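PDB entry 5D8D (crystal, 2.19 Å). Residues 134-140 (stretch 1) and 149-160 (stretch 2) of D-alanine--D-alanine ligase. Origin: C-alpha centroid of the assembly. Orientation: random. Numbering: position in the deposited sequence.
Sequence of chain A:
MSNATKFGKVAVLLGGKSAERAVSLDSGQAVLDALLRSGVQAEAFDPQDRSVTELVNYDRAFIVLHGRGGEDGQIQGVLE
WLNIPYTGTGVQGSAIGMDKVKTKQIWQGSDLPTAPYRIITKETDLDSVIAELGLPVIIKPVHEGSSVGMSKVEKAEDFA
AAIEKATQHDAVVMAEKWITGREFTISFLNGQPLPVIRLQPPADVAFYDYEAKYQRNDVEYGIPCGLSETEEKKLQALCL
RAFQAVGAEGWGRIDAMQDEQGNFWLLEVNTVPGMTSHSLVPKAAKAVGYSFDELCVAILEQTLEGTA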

# COMPACT_ATOMS: atom_id res chain seq x y z
N GLY A 134 26.30 0.13 12.53
CA GLY A 134 27.21 1.01 13.27
C GLY A 134 26.45 1.84 14.31
O GLY A 134 25.23 2.02 14.21
N LEU A 135 27.17 2.34 15.31
CA LEU A 135 26.58 3.31 16.24
C LEU A 135 26.96 4.72 15.77
O LEU A 135 28.04 4.92 15.20
CB LEU A 135 27.01 3.07 17.70
CG LEU A 135 26.26 1.94 18.46
CD1 LEU A 135 27.04 0.66 18.44
CD2 LEU A 135 25.97 2.28 19.90
N PRO A 136 26.08 5.70 15.98
CA PRO A 136 24.76 5.51 16.59
C PRO A 136 23.63 5.24 15.56
O PRO A 136 23.84 5.37 14.35
CB PRO A 136 24.54 6.84 17.33
CG PRO A 136 25.73 7.70 17.03
CD PRO A 136 26.41 7.12 15.84
N VAL A 137 22.46 4.83 16.06
CA VAL A 137 21.25 4.61 15.24
C VAL A 137 20.05 5.34 15.86
O VAL A 137 20.12 5.82 16.99
CB VAL A 137 20.88 3.10 15.04
CG1 VAL A 137 22.07 2.32 14.51
CG2 VAL A 137 20.34 2.48 16.33
N ILE A 138 18.97 5.41 15.10
CA ILE A 138 17.71 5.97 15.56
C ILE A 138 16.69 4.84 15.47
O ILE A 138 16.62 4.15 14.45
CB ILE A 138 17.27 7.24 14.76
CG1 ILE A 138 15.86 7.69 15.16
CG2 ILE A 138 17.31 7.02 13.25
CD1 ILE A 138 15.50 9.08 14.69
N ILE A 139 15.95 4.64 16.57
CA ILE A 139 14.88 3.63 16.67
C ILE A 139 13.55 4.35 16.48
O ILE A 139 13.24 5.27 17.24
CB ILE A 139 14.87 2.93 18.07
CG1 ILE A 139 16.24 2.28 18.40
CG2 ILE A 139 13.73 1.91 18.18
CD1 ILE A 139 16.66 1.17 17.46
N LYS A 140 12.77 3.94 15.48
CA LYS A 140 11.47 4.59 15.22
C LYS A 140 10.37 3.57 14.94
O LYS A 140 10.65 2.51 14.37
CB LYS A 140 11.58 5.64 14.08
CG LYS A 140 12.34 5.24 12.83
CD LYS A 140 12.37 6.35 11.79
CE LYS A 140 13.34 7.47 12.14
NZ LYS A 140 13.51 8.42 11.00
N GLY A 149 7.71 8.50 19.35
CA GLY A 149 8.35 7.19 19.60
C GLY A 149 9.83 7.06 19.24
O GLY A 149 10.43 5.99 19.48
N MET A 150 10.42 8.13 18.69
CA MET A 150 11.82 8.13 18.24
C MET A 150 12.74 8.28 19.44
O MET A 150 12.44 9.02 20.39
CB MET A 150 12.08 9.24 17.20
CG MET A 150 11.47 8.99 15.82
SD MET A 150 10.93 10.46 14.91
CE MET A 150 12.30 10.81 13.80
N SER A 151 13.85 7.54 19.42
CA SER A 151 14.89 7.66 20.44
C SER A 151 16.25 7.51 19.73
O SER A 151 16.37 6.76 18.76
CB SER A 151 14.74 6.60 21.55
OG SER A 151 13.46 5.97 21.56
N LYS A 152 17.26 8.24 20.21
CA LYS A 152 18.62 8.10 19.69
C LYS A 152 19.43 7.10 20.54
O LYS A 152 19.56 7.27 21.76
CB LYS A 152 19.32 9.46 19.61
CG LYS A 152 20.43 9.50 18.57
CD LYS A 152 21.46 10.59 18.85
CE LYS A 152 22.68 10.39 17.96
NZ LYS A 152 23.52 11.61 17.92
N VAL A 153 19.95 6.06 19.88
CA VAL A 153 20.73 5.01 20.53
C VAL A 153 22.22 5.21 20.22
O VAL A 153 22.61 5.10 19.05
CB VAL A 153 20.28 3.61 20.03
CG1 VAL A 153 21.23 2.50 20.50
CG2 VAL A 153 18.85 3.32 20.48
N GLU A 154 23.03 5.48 21.26
CA GLU A 154 24.51 5.57 21.13
C GLU A 154 25.32 4.54 21.95
O GLU A 154 26.55 4.53 21.89
CB GLU A 154 25.04 7.02 21.32
CG GLU A 154 24.29 7.92 22.29
CD GLU A 154 24.31 9.39 21.87
OE1 GLU A 154 23.47 10.17 22.39
OE2 GLU A 154 25.13 9.78 21.00
N LYS A 155 24.64 3.62 22.64
CA LYS A 155 25.30 2.47 23.26
C LYS A 155 24.45 1.20 23.09
O LYS A 155 23.34 1.26 22.56
CB LYS A 155 25.55 2.80 24.74
CG LYS A 155 26.78 2.14 25.37
CD LYS A 155 28.08 2.46 24.62
CE LYS A 155 29.28 2.63 25.55
NZ LYS A 155 29.43 1.52 26.53
N ALA A 156 24.98 0.04 23.50
CA ALA A 156 24.14 -1.15 23.77
C ALA A 156 23.11 -0.82 24.87
O ALA A 156 21.94 -1.22 24.79
CB ALA A 156 25.00 -2.35 24.16
N GLU A 157 23.57 -0.05 25.88
CA GLU A 157 22.75 0.49 26.99
C GLU A 157 21.45 1.27 26.58
O GLU A 157 20.40 1.06 27.18
CB GLU A 157 23.61 1.43 27.87
CG GLU A 157 24.75 0.80 28.68
CD GLU A 157 25.47 1.83 29.57
OE1 GLU A 157 25.69 2.97 29.11
OE2 GLU A 157 25.81 1.51 30.74
N ASP A 158 21.55 2.17 25.61
CA ASP A 158 20.40 2.99 25.15
C ASP A 158 19.24 2.16 24.49
O ASP A 158 18.10 2.62 24.48
CB ASP A 158 20.85 4.10 24.15
CG ASP A 158 21.68 5.25 24.80
OD1 ASP A 158 21.53 5.49 26.02
OD2 ASP A 158 22.45 5.93 24.06
N PHE A 159 19.55 0.96 23.96
CA PHE A 159 18.59 0.15 23.17
C PHE A 159 17.29 -0.22 23.85
O PHE A 159 16.21 0.07 23.32
CB PHE A 159 19.23 -1.17 22.66
CG PHE A 159 19.73 -1.10 21.24
CD1 PHE A 159 18.83 -0.97 20.18
CD2 PHE A 159 21.09 -1.19 20.96
CE1 PHE A 159 19.28 -0.91 18.88
CE2 PHE A 159 21.55 -1.14 19.65
CZ PHE A 159 20.64 -1.00 18.61
N ALA A 160 17.39 -0.90 25.00
CA ALA A 160 16.21 -1.52 25.63
C ALA A 160 15.12 -0.52 26.08
O ALA A 160 13.95 -0.89 26.12
CB ALA A 160 16.63 -2.42 26.78

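Antiparallel strands solve two problems at once: the backbones satisfy each other's polar groups, and the alternation of side chains sorts bumps and hollows onto two faces. The pairing of residues 137-140 with 151-153 in D-alanine--D-alanine ligase is a compact example. Two hydrogen-bonded pairs carry the ladder. Val-137 N donates to Val-153 O (3.0 Å) and Val-153 N returns the bond to Val-137 O (2.9 Å); two residues along, Ile-139 N reaches Ser-151 O at 3.1 Å and Ser-151 N reaches Ile-139 O at 3.2 Å. Between them, Ile-138 and Lys-152 form the non-hydrogen-bonded pair, their CA atoms 4.7 Å apart.

On the face bearing Val-137, Ile-139, Ser-151 and Val-153, branched aliphatic groups interlock. Ile-139 CG1 packs 3.5 Å from Val-153 CG2, and Val-137 CG2 lies 3.9 Å from Val-153 CB, so Val-153 nestles against both neighbours on the facing strand. Phe-159 then closes over this ridge. Its CB leaves sideways, but the ring comes nearer, meeting Ile-139 CD1 obliquely through CE1 at 3.6 Å and Val-137 CG2 through CZ at 4.2 Å. These four apolar residues are buried, as suits side chains with no polar groups to satisfy.

The other face is more open. Ile-138, extended with both chi angles t, brings CD1 to 3.7 Å from Met-150 CE, where the two end methyls meet. Lys-152 keeps its aliphatic stem along the sheet, CE 4.1 Å from Pro-136 CB, while its NZ makes a long salt bridge, 3.9 Å, to Glu-154 OE2; the residue as a whole is exposed, as suits a charged end.

Beyond the ladder, Pro-136, preceded by a cis peptide bond, sets CB 3.1 Å from Val-153 O, and Leu-135 lays CD2 against the turning backbone, 3.1 Å from Glu-154 O. Glu-154 N is bonded to Asp-158 OD2 (2.9 Å), linking the two ends of that turn.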